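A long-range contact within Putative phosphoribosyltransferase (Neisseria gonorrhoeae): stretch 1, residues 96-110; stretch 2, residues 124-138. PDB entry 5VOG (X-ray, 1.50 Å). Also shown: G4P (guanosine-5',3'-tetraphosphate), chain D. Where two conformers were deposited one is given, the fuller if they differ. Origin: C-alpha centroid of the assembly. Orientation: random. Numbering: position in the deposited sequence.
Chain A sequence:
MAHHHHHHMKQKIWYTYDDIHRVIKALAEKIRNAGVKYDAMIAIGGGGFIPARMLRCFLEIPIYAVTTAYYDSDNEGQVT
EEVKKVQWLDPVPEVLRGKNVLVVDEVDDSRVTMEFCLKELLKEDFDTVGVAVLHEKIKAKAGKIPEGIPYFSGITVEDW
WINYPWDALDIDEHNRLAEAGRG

Stretch 1, residues 96-110: LRGKNVLVVDEVDDS
Stretch 2 (124-138) EDFDTVGVAVLHEKI

Parallel β-strands bond in a stagger: alternate residues turn N and O to the neighbouring strand, and each bonds the two residues flanking its opposite number. Residues 124-138 against 96-110 illustrate this, with a constant offset of 28 residues, a 26° angle between the parallel strands centred on Val103 and Val131, and 1200 Å² buried.

Contact begins at Asp125 (chi1 t), whose carboxylate OD2 forms a salt bridge with guanidinium Arg97 NH1 (2.9 Å), while its carbonyl O accepts from Gly98 N (2.6 Å). Gly98, at phi/psi 71/12, a positive phi that favours glycine, lies within the type II turn Leu96-Lys99. Phe126 (chi1 m, chi2 -58°) lays one ring face against Val101 CG2, 3.8 Å from the ring centroid, a CH-π contact. Asp127 N donates to Lys99 O (2.8 Å), and Thr128 N to Asn100 OD1 (3.0 Å; chi1 m).

Extended pairing follows (Val101 -123/140, Val131 -135/138). Thr128 O accepts from Val101 N (2.9 Å). Val129 (t) meets Val101 (m), CG2 to CG2 at 4.0 Å, branched apolar chains on the face shared with Val103, Val131 and Asp105. Gly130 N donates to Val101 O (3.0 Å) and its O receives Val103 N (2.8 Å). Val131 (p) packs CG2 against Val103 CB (4.2 Å). Ala132 N reaches Val103 O (2.8 Å), its O takes Asp105 N (3.1 Å), and its CB meets Leu102 CD1 (3.9 Å; Leu102 t, p) on the other face. Val133 CG1 (chi1 m) lies 4.2 Å from Asp105 CB.

Both chains turn a corner, at Leu134 (-65/-52) and Glu106 (-88/-37), yet stay paired: Leu134 N donates to Asp105 O (3.2 Å) and His135 N to Glu106 O (2.9 Å). Parallel pairing resumes as His135 O accepts from Asp108 N (2.8 Å) and Lys137 N donates to Asp108 O (3.0 Å). Extended Lys137 (m, t, t, t) ends with ammonium NZ bridging carboxylate Asp109 OD1 (3.0 Å) and G4P O6 (2.8 Å).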

# COMPACT_ATOMS: atom_id res chain seq x y z
N LEU A 96 -6.68 15.85 -10.38
CA LEU A 96 -5.36 16.21 -9.89
C LEU A 96 -4.71 17.35 -10.67
O LEU A 96 -3.62 17.80 -10.28
CB LEU A 96 -4.43 14.99 -9.91
CG LEU A 96 -4.81 13.85 -8.97
CD1 LEU A 96 -3.77 12.74 -9.07
CD2 LEU A 96 -4.94 14.35 -7.54
N ARG A 97 -5.33 17.82 -11.75
CA ARG A 97 -4.71 18.88 -12.54
C ARG A 97 -4.58 20.15 -11.71
O ARG A 97 -5.55 20.59 -11.08
CB ARG A 97 -5.53 19.16 -13.81
CG ARG A 97 -4.94 20.27 -14.67
CD ARG A 97 -5.77 20.53 -15.92
NE ARG A 97 -5.82 19.37 -16.80
CZ ARG A 97 -4.88 19.06 -17.69
NH1 ARG A 97 -3.80 19.82 -17.82
NH2 ARG A 97 -5.02 17.98 -18.45
N GLY A 98 -3.38 20.72 -11.70
CA GLY A 98 -3.15 21.93 -10.93
C GLY A 98 -3.13 21.75 -9.43
O GLY A 98 -3.16 22.74 -8.71
N LYS A 99 -3.08 20.51 -8.95
CA LYS A 99 -3.10 20.23 -7.52
C LYS A 99 -1.68 19.96 -7.01
O LYS A 99 -0.73 19.83 -7.77
CB LYS A 99 -4.00 19.03 -7.22
CG LYS A 99 -5.46 19.24 -7.60
CD LYS A 99 -6.04 20.42 -6.84
CE LYS A 99 -7.52 20.62 -7.13
NZ LYS A 99 -8.07 21.75 -6.34
N ASN A 100 -1.57 19.85 -5.69
CA ASN A 100 -0.31 19.54 -5.02
C ASN A 100 -0.28 18.05 -4.72
O ASN A 100 -1.19 17.53 -4.06
CB ASN A 100 -0.17 20.34 -3.72
CG ASN A 100 -0.17 21.83 -3.95
OD1 ASN A 100 0.33 22.30 -4.96
ND2 ASN A 100 -0.75 22.57 -3.02
N VAL A 101 0.77 17.36 -5.17
CA VAL A 101 0.87 15.92 -4.96
C VAL A 101 2.16 15.59 -4.22
O VAL A 101 3.21 16.19 -4.49
CB VAL A 101 0.76 15.13 -6.28
CG1 VAL A 101 -0.64 15.30 -6.89
CG2 VAL A 101 1.85 15.53 -7.26
N LEU A 102 2.07 14.64 -3.29
CA LEU A 102 3.18 14.23 -2.43
C LEU A 102 3.58 12.81 -2.81
O LEU A 102 2.82 11.86 -2.57
CB LEU A 102 2.78 14.30 -0.95
CG LEU A 102 3.88 13.93 0.04
CD1 LEU A 102 4.98 14.99 0.02
CD2 LEU A 102 3.31 13.74 1.45
N VAL A 103 4.77 12.66 -3.39
CA VAL A 103 5.30 11.35 -3.74
C VAL A 103 5.84 10.70 -2.47
O VAL A 103 6.55 11.35 -1.70
CB VAL A 103 6.40 11.50 -4.81
CG1 VAL A 103 7.02 10.17 -5.18
CG2 VAL A 103 5.84 12.22 -6.06
N VAL A 104 5.50 9.43 -2.24
CA VAL A 104 5.84 8.74 -0.99
C VAL A 104 6.62 7.46 -1.30
O VAL A 104 6.19 6.66 -2.14
CB VAL A 104 4.59 8.41 -0.16
CG1 VAL A 104 4.97 7.63 1.10
CG2 VAL A 104 3.80 9.67 0.18
N ASP A 105 7.74 7.25 -0.61
CA ASP A 105 8.48 6.00 -0.73
C ASP A 105 9.07 5.64 0.62
O ASP A 105 9.06 6.44 1.55
CB ASP A 105 9.55 6.07 -1.82
CG ASP A 105 9.71 4.77 -2.58
OD1 ASP A 105 9.39 3.71 -2.02
OD2 ASP A 105 10.17 4.80 -3.75
N GLU A 106 9.57 4.40 0.75
CA GLU A 106 10.05 3.99 2.08
C GLU A 106 11.51 4.35 2.33
O GLU A 106 11.85 4.73 3.46
CB GLU A 106 9.82 2.48 2.32
CG GLU A 106 10.98 1.52 2.05
CD GLU A 106 11.16 1.19 0.57
OE1 GLU A 106 10.99 2.09 -0.27
OE2 GLU A 106 11.49 0.03 0.25
N VAL A 107 12.40 4.27 1.34
CA VAL A 107 13.82 4.48 1.60
C VAL A 107 14.44 5.30 0.48
O VAL A 107 14.16 5.09 -0.71
CB VAL A 107 14.59 3.16 1.81
CG1 VAL A 107 14.68 2.30 0.55
CG2 VAL A 107 16.00 3.44 2.36
N ASP A 108 15.25 6.28 0.88
CA ASP A 108 16.12 7.07 0.02
C ASP A 108 17.51 6.45 0.16
O ASP A 108 18.23 6.70 1.14
CB ASP A 108 16.08 8.54 0.46
CG ASP A 108 17.02 9.43 -0.32
OD1 ASP A 108 17.95 8.94 -0.98
OD2 ASP A 108 16.82 10.66 -0.23
N ASP A 109 17.86 5.61 -0.81
CA ASP A 109 19.13 4.89 -0.81
C ASP A 109 20.04 5.44 -1.90
O ASP A 109 21.00 6.16 -1.59
CB ASP A 109 18.89 3.39 -1.00
CG ASP A 109 20.15 2.56 -0.87
OD1 ASP A 109 20.81 2.65 0.19
OD2 ASP A 109 20.48 1.81 -1.81
N SER A 110 19.76 5.15 -3.17
CA SER A 110 20.56 5.67 -4.27
C SER A 110 19.94 6.88 -4.96
O SER A 110 20.64 7.57 -5.71
CB SER A 110 20.79 4.58 -5.33
OG SER A 110 19.60 4.37 -6.09
N GLU A 124 3.78 16.41 -15.93
CA GLU A 124 2.34 16.57 -15.76
C GLU A 124 2.00 17.97 -15.30
O GLU A 124 2.88 18.78 -14.98
CB GLU A 124 1.81 15.54 -14.76
CG GLU A 124 2.21 14.10 -15.05
CD GLU A 124 1.52 13.50 -16.26
OE1 GLU A 124 0.55 14.11 -16.77
OE2 GLU A 124 1.94 12.41 -16.69
N ASP A 125 0.71 18.25 -15.24
CA ASP A 125 0.21 19.58 -14.90
C ASP A 125 -0.18 19.63 -13.42
O ASP A 125 -1.34 19.80 -13.05
CB ASP A 125 -0.97 19.95 -15.80
CG ASP A 125 -1.37 21.41 -15.66
OD1 ASP A 125 -0.65 22.18 -15.01
OD2 ASP A 125 -2.43 21.79 -16.22
N PHE A 126 0.82 19.46 -12.56
CA PHE A 126 0.66 19.65 -11.13
C PHE A 126 1.14 21.04 -10.74
O PHE A 126 1.96 21.65 -11.42
CB PHE A 126 1.46 18.61 -10.33
CG PHE A 126 1.08 17.18 -10.61
CD1 PHE A 126 -0.22 16.74 -10.41
CD2 PHE A 126 2.03 16.26 -11.02
CE1 PHE A 126 -0.57 15.42 -10.65
CE2 PHE A 126 1.69 14.93 -11.26
CZ PHE A 126 0.38 14.51 -11.07
N ASP A 127 0.62 21.53 -9.61
CA ASP A 127 1.14 22.76 -9.01
C ASP A 127 2.46 22.47 -8.32
O ASP A 127 3.53 22.76 -8.87
CB ASP A 127 0.12 23.34 -8.03
CG ASP A 127 0.59 24.64 -7.40
OD1 ASP A 127 1.66 25.15 -7.79
OD2 ASP A 127 -0.12 25.16 -6.51
N THR A 128 2.41 21.90 -7.12
CA THR A 128 3.60 21.51 -6.37
C THR A 128 3.71 19.99 -6.36
O THR A 128 2.73 19.30 -6.05
CB THR A 128 3.55 22.03 -4.93
OG1 THR A 128 3.55 23.46 -4.93
CG2 THR A 128 4.74 21.53 -4.12
N VAL A 129 4.89 19.49 -6.71
CA VAL A 129 5.26 18.10 -6.48
C VAL A 129 6.27 18.08 -5.34
O VAL A 129 7.33 18.72 -5.43
CB VAL A 129 5.86 17.45 -7.74
CG1 VAL A 129 6.27 16.00 -7.44
CG2 VAL A 129 4.87 17.50 -8.89
N GLY A 130 5.94 17.37 -4.26
CA GLY A 130 6.85 17.17 -3.15
C GLY A 130 7.16 15.68 -2.99
O GLY A 130 6.52 14.82 -3.61
N VAL A 131 8.16 15.38 -2.17
CA VAL A 131 8.52 13.99 -1.92
C VAL A 131 8.73 13.79 -0.43
O VAL A 131 9.30 14.64 0.27
CB VAL A 131 9.75 13.56 -2.75
CG1 VAL A 131 10.99 14.29 -2.30
CG2 VAL A 131 9.95 12.05 -2.67
N ALA A 132 8.21 12.66 0.07
CA ALA A 132 8.32 12.27 1.47
C ALA A 132 8.81 10.83 1.52
O ALA A 132 8.20 9.95 0.89
CB ALA A 132 6.97 12.39 2.18
N VAL A 133 9.90 10.58 2.24
CA VAL A 133 10.43 9.23 2.39
C VAL A 133 10.52 8.91 3.87
O VAL A 133 10.78 9.78 4.70
CB VAL A 133 11.80 9.05 1.71
CG1 VAL A 133 11.65 9.07 0.22
CG2 VAL A 133 12.79 10.12 2.17
N LEU A 134 10.27 7.64 4.20
CA LEU A 134 10.34 7.21 5.59
C LEU A 134 11.76 7.32 6.13
O LEU A 134 12.00 7.94 7.17
CB LEU A 134 9.81 5.77 5.69
CG LEU A 134 10.07 4.97 6.97
CD1 LEU A 134 9.40 5.61 8.18
CD2 LEU A 134 9.55 3.54 6.78
N HIS A 135 12.73 6.74 5.41
CA HIS A 135 14.12 6.66 5.84
C HIS A 135 15.03 7.27 4.79
O HIS A 135 14.97 6.87 3.62
CB HIS A 135 14.53 5.21 6.08
CG HIS A 135 13.81 4.57 7.21
ND1 HIS A 135 13.28 3.30 7.13
CD2 HIS A 135 13.55 5.01 8.46
CE1 HIS A 135 12.71 2.99 8.28
NE2 HIS A 135 12.87 4.01 9.11
N GLU A 136 15.89 8.19 5.22
CA GLU A 136 16.89 8.81 4.36
C GLU A 136 18.27 8.32 4.78
O GLU A 136 18.76 8.67 5.85
CB GLU A 136 16.82 10.34 4.45
CG GLU A 136 17.93 11.03 3.68
CD GLU A 136 17.93 12.53 3.86
OE1 GLU A 136 17.11 13.06 4.64
OE2 GLU A 136 18.77 13.19 3.22
N LYS A 137 18.90 7.51 3.93
CA LYS A 137 20.25 7.04 4.22
C LYS A 137 21.28 8.09 3.83
O LYS A 137 21.22 8.67 2.74
CB LYS A 137 20.55 5.75 3.47
CG LYS A 137 19.77 4.55 3.92
CD LYS A 137 20.29 3.38 3.12
CE LYS A 137 19.68 2.09 3.51
NZ LYS A 137 20.31 1.01 2.71
N ILE A 138 22.24 8.32 4.73
CA ILE A 138 23.31 9.29 4.51
C ILE A 138 24.44 8.57 3.77
O ILE A 138 25.19 7.79 4.36
CB ILE A 138 23.79 9.91 5.81
CG1 ILE A 138 22.62 10.57 6.54
CG2 ILE A 138 24.92 10.89 5.52
CD1 ILE A 138 21.75 11.45 5.64
PB G4P D . 15.50 5.51 -4.04
O1B G4P D . 15.45 6.12 -5.35
O2B G4P D . 16.73 5.90 -3.18
O3B G4P D . 14.19 5.80 -3.24
O3A G4P D . 15.48 3.92 -4.15
PA G4P D . 16.45 2.92 -4.91
O1A G4P D . 16.23 2.97 -6.37
O2A G4P D . 17.87 3.17 -4.48
O5' G4P D . 15.99 1.52 -4.25
C5' G4P D . 16.13 0.26 -4.92
C4' G4P D . 15.61 -0.82 -4.01
O4' G4P D . 16.51 -1.00 -2.90
C3' G4P D . 14.24 -0.53 -3.40
O3' G4P D . 13.34 -1.60 -3.77
C2' G4P D . 14.45 -0.50 -1.89
O2' G4P D . 13.39 -1.08 -1.14
C1' G4P D . 15.75 -1.31 -1.75
N9 G4P D . 16.53 -0.91 -0.58
C8 G4P D . 17.48 0.08 -0.52
N7 G4P D . 18.00 0.22 0.68
C5 G4P D . 17.34 -0.73 1.45
C6 G4P D . 17.48 -1.08 2.83
O6 G4P D . 18.24 -0.58 3.66
N1 G4P D . 16.63 -2.12 3.19
C2 G4P D . 15.75 -2.75 2.35
N2 G4P D . 15.03 -3.74 2.87
N3 G4P D . 15.62 -2.43 1.06
C4 G4P D . 16.43 -1.43 0.68
PC G4P D . 12.57 -1.63 -5.15
O1C G4P D . 13.45 -2.16 -6.24
O2C G4P D . 12.08 -0.22 -5.36
O3C G4P D . 11.32 -2.58 -4.89
PD G4P D . 10.01 -2.47 -3.98
O1D G4P D . 9.89 -1.04 -3.60
O2D G4P D . 8.85 -2.96 -4.88
O3D G4P D . 10.24 -3.43 -2.84
O HOH W 1 -2.68 24.11 -6.21
O HOH W 2 -0.53 25.47 -4.01